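Local coordinates for probable adhesion protein (Pseudomonas aeruginosa PAO1, PDB 6R3Z), which probably serves as a periplasmic solute-binding protein that captures divalent metal ions, ferrous iron among them, for uptake by a transporter, at residues P15-S18 / Y19-I23; A47-I50 / K51-G54; F113-I116 / S117-I120. All coordinates share one frame; numbering follows the deposited sequence.

All three contacts lie along single helices or at the start of one, and two of them meet near the metal. Interactions 1 and 3, their centres 12 Å apart, touch directly: Tyr19 OH lies 2.6 Å from Ser119 OG, probably hydrogen-bonded, and Pro15 CG packs 3.6 Å from Phe113 CD1. Phe113 comes near the metal site, its side chain about 6 Å from the nickel ion held by His41, His66, His111, His177, His199 and His250; the side chain of Pro15 is about 10 Å from the nickel ion. Interaction 2 stands apart on helix 47-53, its nearest atoms about 11 Å from interaction 1 and about 18 Å from interaction 3, away from the metal site.

Interaction 1: P15-S18 / Y19-I23; sequences PYYS and YVSNI
Tyr16 and Tyr19, on helix 14-24 of the beta-alpha-beta unit that joins strands 8-11 and 29-32, form a T-shaped (edge-to-face) pair, the edge of Tyr19 toward the face of Tyr16, ring centroids 5.2 Å apart and planes at 74°. Pro15 suits the first turn, where no N-H is needed, and Pro15 O accepts from Tyr19 N (2.9 Å); the same oxygen packs over one face of the Tyr19 ring, near its rim, 3.2 Å from Tyr19 CD1.

With its hydroxyl beside its own N (chi1 -63°), Ser21 OG donates to Tyr17 O at 2.9 Å, from the face of the carbonyl opposite to Ser21 N. The same oxygen rests over one face of the Tyr17 ring, toward its rim, 3.1 Å from Tyr17 CE1. Asn22 N and Asn22 ND2 both donate to Ser18 O from opposite faces, ND2 at 3.0 Å, while OD1 is hydrogen-bonded to Arg151.

Hydroxyls satisfy the polar ends of buried tyrosines: Tyr16 OH is hydrogen-bonded to Gln122 and Asn62, Tyr19 OH to Ser119. Tyr17 and Val20 cover strand 29-32, Tyr19 and Ile23 pack on helix 116-133, and Ser18 and Asn22 touch Tyr148 of helix 138-160.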
# COMPACT_ATOMS: atom_id res chain seq x y z
N PRO A 15 3.24 -1.83 5.16
CA PRO A 15 2.69 -3.14 4.74
C PRO A 15 3.76 -4.22 4.69
O PRO A 15 3.47 -5.34 5.10
CB PRO A 15 2.09 -2.85 3.37
CG PRO A 15 1.71 -1.40 3.44
CD PRO A 15 2.91 -0.80 4.16
N TYR A 16 5.00 -3.87 4.26
CA TYR A 16 6.09 -4.85 4.17
C TYR A 16 6.55 -5.30 5.55
O TYR A 16 6.87 -6.47 5.71
CB TYR A 16 7.24 -4.37 3.28
CG TYR A 16 6.75 -4.16 1.86
CD1 TYR A 16 6.68 -5.23 0.96
CD2 TYR A 16 6.24 -2.93 1.45
CE1 TYR A 16 6.15 -5.06 -0.32
CE2 TYR A 16 5.68 -2.76 0.18
CZ TYR A 16 5.64 -3.83 -0.71
OH TYR A 16 5.07 -3.64 -1.95
N TYR A 17 6.50 -4.40 6.56
CA TYR A 17 6.79 -4.80 7.94
C TYR A 17 5.77 -5.90 8.34
O TYR A 17 6.15 -6.95 8.88
CB TYR A 17 6.68 -3.61 8.92
CG TYR A 17 7.08 -4.01 10.33
CD1 TYR A 17 6.16 -4.60 11.20
CD2 TYR A 17 8.40 -3.89 10.76
CE1 TYR A 17 6.53 -5.02 12.47
CE2 TYR A 17 8.79 -4.32 12.03
CZ TYR A 17 7.85 -4.89 12.88
OH TYR A 17 8.19 -5.30 14.14
N SER A 18 4.48 -5.66 8.04
CA SER A 18 3.41 -6.64 8.35
C SER A 18 3.63 -7.97 7.63
O SER A 18 3.56 -9.04 8.27
CB SER A 18 2.03 -6.06 8.03
OG SER A 18 1.66 -5.07 8.98
N TYR A 19 3.97 -7.93 6.32
CA TYR A 19 4.21 -9.16 5.56
C TYR A 19 5.36 -9.94 6.19
O TYR A 19 5.18 -11.10 6.52
CB TYR A 19 4.59 -8.89 4.10
CG TYR A 19 3.63 -8.12 3.21
CD1 TYR A 19 2.29 -7.93 3.57
CD2 TYR A 19 4.06 -7.58 2.00
CE1 TYR A 19 1.42 -7.21 2.74
CE2 TYR A 19 3.21 -6.84 1.19
CZ TYR A 19 1.88 -6.68 1.55
OH TYR A 19 1.09 -5.93 0.70
N VAL A 20 6.55 -9.30 6.33
CA VAL A 20 7.75 -10.01 6.80
C VAL A 20 7.57 -10.55 8.24
O VAL A 20 7.88 -11.72 8.48
CB VAL A 20 9.03 -9.14 6.61
CG1 VAL A 20 10.26 -9.81 7.21
CG2 VAL A 20 9.26 -8.84 5.11
N SER A 21 7.01 -9.74 9.16
CA SER A 21 6.77 -10.18 10.55
C SER A 21 5.88 -11.45 10.59
O SER A 21 6.17 -12.39 11.32
CB SER A 21 6.11 -9.07 11.37
OG SER A 21 6.99 -7.96 11.46
N ASN A 22 4.81 -11.47 9.77
CA ASN A 22 3.92 -12.64 9.72
C ASN A 22 4.59 -13.86 9.11
O ASN A 22 4.34 -14.98 9.55
CB ASN A 22 2.60 -12.30 9.05
CG ASN A 22 1.66 -11.69 10.05
OD1 ASN A 22 1.01 -12.41 10.83
ND2 ASN A 22 1.57 -10.35 10.08
N ILE A 23 5.49 -13.64 8.13
CA ILE A 23 6.24 -14.72 7.50
C ILE A 23 7.29 -15.33 8.49
O ILE A 23 7.39 -16.54 8.57
CB ILE A 23 6.93 -14.26 6.19
CG1 ILE A 23 5.88 -13.89 5.09
CG2 ILE A 23 7.90 -15.34 5.67
CD1 ILE A 23 6.45 -13.02 3.97

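Interaction 2: A47-I50 / K51-G54; sequences AEDI and KRIG
Asp49 and Arg52, one turn apart, form a salt bridge in which Asp49 OD1 meets Arg52 NH2 at 2.8 Å. The side chains run side by side, but carboxylate and guanidinium planes are 44° apart, and Arg52 NH1 stays 4.0 Å from Asp49 OD1, so one nitrogen does the gripping. A long, flexible arginine suits this place: the bend about its CG-CD bond (chi3 -76°) folds the guanidinium back along the helix, one face over Asp49 CA. The short aspartate is held at its other oxygen too, since Asp49 OD2 takes a salt bridge from Arg46 and a hydrogen bond from Tyr43. With two arginines around it, this buried carboxylate is probably kept in its charged form. Glu48 leaves its carboxylate near Arg52 without touching it, Glu48 OE2 being 5.1 Å from Arg52 NH1, a separation at which opposite charges may still attract weakly.

The backbone beneath changes its bonding along the way. Lys51 N donates to Ala47 O at 2.9 Å in the alpha-helical i to i+4 pattern. Next, Arg52 N makes a weak bond to Asp49 O, and Ile53 N reaches Ile50 O at 3.2 Å from well above the carbonyl plane; these i to i+3 links resemble those of a 3-10 helix. A water continues the path, 3.0 Å from Ile50 O and only weakly bonded to Gly54 N.

Helix 47-53 lies in the chain between strands 29-32 and 58-61 of the first parallel sheet, remote from the metal site. Lys51 CB lies 3.5 Å from Ala47 O, and the side chain, which is exposed, runs on to touch Glu78. Ile50 and Ile53, branched and apolar, turn to helix 68-76, where Ile50 meets Ser76 and both touch Met73.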
# COMPACT_ATOMS: atom_id res chain seq x y z
N ALA A 47 21.80 10.08 7.28
CA ALA A 47 23.02 9.31 7.57
C ALA A 47 22.72 8.20 8.60
O ALA A 47 23.16 7.07 8.41
CB ALA A 47 24.13 10.23 8.08
N GLU A 48 21.90 8.52 9.64
CA GLU A 48 21.51 7.62 10.73
C GLU A 48 20.84 6.35 10.18
O GLU A 48 21.10 5.23 10.66
CB GLU A 48 20.56 8.38 11.68
CG GLU A 48 20.20 7.62 12.94
CD GLU A 48 21.18 7.70 14.10
OE1 GLU A 48 22.31 8.21 13.94
OE2 GLU A 48 20.79 7.24 15.20
N ASP A 49 20.00 6.52 9.15
CA ASP A 49 19.26 5.41 8.54
C ASP A 49 20.10 4.61 7.57
O ASP A 49 19.98 3.38 7.55
CB ASP A 49 17.96 5.92 7.90
CG ASP A 49 17.05 6.70 8.86
OD1 ASP A 49 17.07 6.39 10.07
OD2 ASP A 49 16.37 7.63 8.40
N ILE A 50 20.98 5.28 6.81
CA ILE A 50 21.91 4.61 5.89
C ILE A 50 22.86 3.71 6.69
O ILE A 50 23.13 2.58 6.26
CB ILE A 50 22.64 5.65 5.00
CG1 ILE A 50 21.65 6.34 4.05
CG2 ILE A 50 23.82 5.02 4.23
CD1 ILE A 50 22.15 7.67 3.42
N LYS A 51 23.32 4.19 7.88
CA LYS A 51 24.22 3.44 8.76
C LYS A 51 23.63 2.08 9.13
O LYS A 51 24.36 1.09 9.14
CB LYS A 51 24.54 4.26 10.04
CG LYS A 51 25.58 3.62 10.96
CD LYS A 51 26.99 3.55 10.36
CE LYS A 51 27.98 2.84 11.27
NZ LYS A 51 28.24 3.60 12.52
N ARG A 52 22.31 2.04 9.40
CA ARG A 52 21.56 0.83 9.80
C ARG A 52 21.63 -0.33 8.82
O ARG A 52 21.61 -1.49 9.23
CB ARG A 52 20.10 1.19 10.07
CG ARG A 52 19.86 1.63 11.50
CD ARG A 52 18.46 1.28 11.96
NE ARG A 52 17.46 2.19 11.41
CZ ARG A 52 17.13 3.37 11.94
NH1 ARG A 52 17.73 3.80 13.04
NH2 ARG A 52 16.20 4.12 11.37
N ILE A 53 21.72 -0.01 7.51
CA ILE A 53 21.79 -1.01 6.43
C ILE A 53 23.01 -1.94 6.61
O ILE A 53 22.91 -3.14 6.37
CB ILE A 53 21.69 -0.34 5.04
CG1 ILE A 53 20.27 0.26 4.86
CG2 ILE A 53 22.01 -1.32 3.89
CD1 ILE A 53 20.09 1.23 3.72
N GLY A 54 24.12 -1.38 7.11
CA GLY A 54 25.34 -2.14 7.39
C GLY A 54 25.19 -3.30 8.37
O GLY A 54 26.03 -4.19 8.38
O HOH W 1 25.88 1.27 6.12

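Interaction 3: F113-I116 / S117-I120; sequences FLSI and SASI
Ser115 is extended in its backbone and the chain turns helical from Ile116 onward, so that the loop 113-115 leads directly into helix 116-133. The first regular bonds follow at once: Ser119 N donates to Ser115 O at 3.0 Å, and Ile120 N to Ile116 O, also at 3.0 Å.

Ser115 is the N-cap. Its OG, swung opposite its own backbone N (chi1 160°), accepts one of the first-turn N-H groups that have no carbonyl a turn earlier in the helix, that of Ala118 N, at 3.0 Å along a nearly straight line (171° at the hydrogen). Serine suits the position because its hydroxyl is short enough to turn back onto the helix end. Ala118, having only a methyl group, fits close beneath, its CB 3.7 Å from Ser115 CB. Glu186 completes the cap by accepting from the N-H groups of Ile116 and Ser117, and its negative charge probably also suits the positive end of the helix dipole.

Ser119 acts one turn further on. Its OG donates to Ser115 O at 2.8 Å, so that this carbonyl is gripped by two donors of the same residue, OG and N, from opposite faces of its plane. Ser119 OG is hydrogen-bonded also to Tyr19 OH and Tyr261 OH, of helices 14-24 and 260-277.

The apolar side belongs to Ile116 and Ile120, whose side chains cross obliquely with Ile116 CG2 3.9 Å from Ile120 CD1. Both pack on helix 138-160, and Ile116 also reaches Met265 and Leu269. Phe113, two residues before the cap, turns toward the metal site instead: its ring stands edge-to-face with the ring of the ligand His66, and its carbonyl oxygen is hydrogen-bonded to Tyr261 OH.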
# COMPACT_ATOMS: atom_id res chain seq x y z
N PHE A 113 0.66 -3.14 -2.78
CA PHE A 113 0.37 -3.56 -1.39
C PHE A 113 -1.08 -3.25 -0.97
O PHE A 113 -1.55 -3.82 0.01
CB PHE A 113 1.37 -2.97 -0.39
CG PHE A 113 1.64 -1.50 -0.60
CD1 PHE A 113 0.88 -0.54 0.06
CD2 PHE A 113 2.67 -1.08 -1.43
CE1 PHE A 113 1.14 0.82 -0.12
CE2 PHE A 113 2.93 0.29 -1.63
CZ PHE A 113 2.14 1.23 -0.98
N LEU A 114 -1.79 -2.38 -1.70
CA LEU A 114 -3.18 -2.09 -1.34
C LEU A 114 -4.14 -2.95 -2.18
O LEU A 114 -5.04 -2.45 -2.83
CB LEU A 114 -3.52 -0.59 -1.38
CG LEU A 114 -2.67 0.29 -0.44
CD1 LEU A 114 -2.83 1.76 -0.76
CD2 LEU A 114 -2.96 0.01 1.02
N SER A 115 -3.87 -4.25 -2.21
CA SER A 115 -4.65 -5.26 -2.92
C SER A 115 -4.46 -6.53 -2.13
O SER A 115 -3.33 -6.86 -1.78
CB SER A 115 -4.11 -5.48 -4.33
OG SER A 115 -4.52 -6.73 -4.87
N ILE A 116 -5.56 -7.26 -1.89
CA ILE A 116 -5.45 -8.52 -1.15
C ILE A 116 -4.72 -9.56 -2.02
O ILE A 116 -3.81 -10.23 -1.53
CB ILE A 116 -6.85 -9.01 -0.67
CG1 ILE A 116 -7.46 -8.04 0.42
CG2 ILE A 116 -6.80 -10.48 -0.15
CD1 ILE A 116 -6.67 -7.91 1.74
N SER A 117 -5.15 -9.71 -3.30
CA SER A 117 -4.53 -10.69 -4.21
C SER A 117 -3.04 -10.40 -4.46
O SER A 117 -2.23 -11.32 -4.38
CB SER A 117 -5.29 -10.77 -5.53
OG SER A 117 -5.32 -9.51 -6.17
N ALA A 118 -2.67 -9.11 -4.70
CA ALA A 118 -1.25 -8.77 -4.91
C ALA A 118 -0.44 -8.95 -3.59
O ALA A 118 0.71 -9.35 -3.65
CB ALA A 118 -1.10 -7.35 -5.45
N SER A 119 -1.05 -8.66 -2.41
CA SER A 119 -0.37 -8.86 -1.11
C SER A 119 -0.04 -10.34 -0.91
O SER A 119 1.07 -10.67 -0.50
CB SER A 119 -1.25 -8.38 0.05
OG SER A 119 -1.23 -6.97 0.10
N ILE A 120 -0.99 -11.25 -1.26
CA ILE A 120 -0.76 -12.69 -1.14
C ILE A 120 0.44 -13.09 -2.02
O ILE A 120 1.33 -13.81 -1.55
CB ILE A 120 -2.06 -13.47 -1.45
CG1 ILE A 120 -3.12 -13.23 -0.33
CG2 ILE A 120 -1.76 -14.98 -1.66
CD1 ILE A 120 -4.57 -13.65 -0.65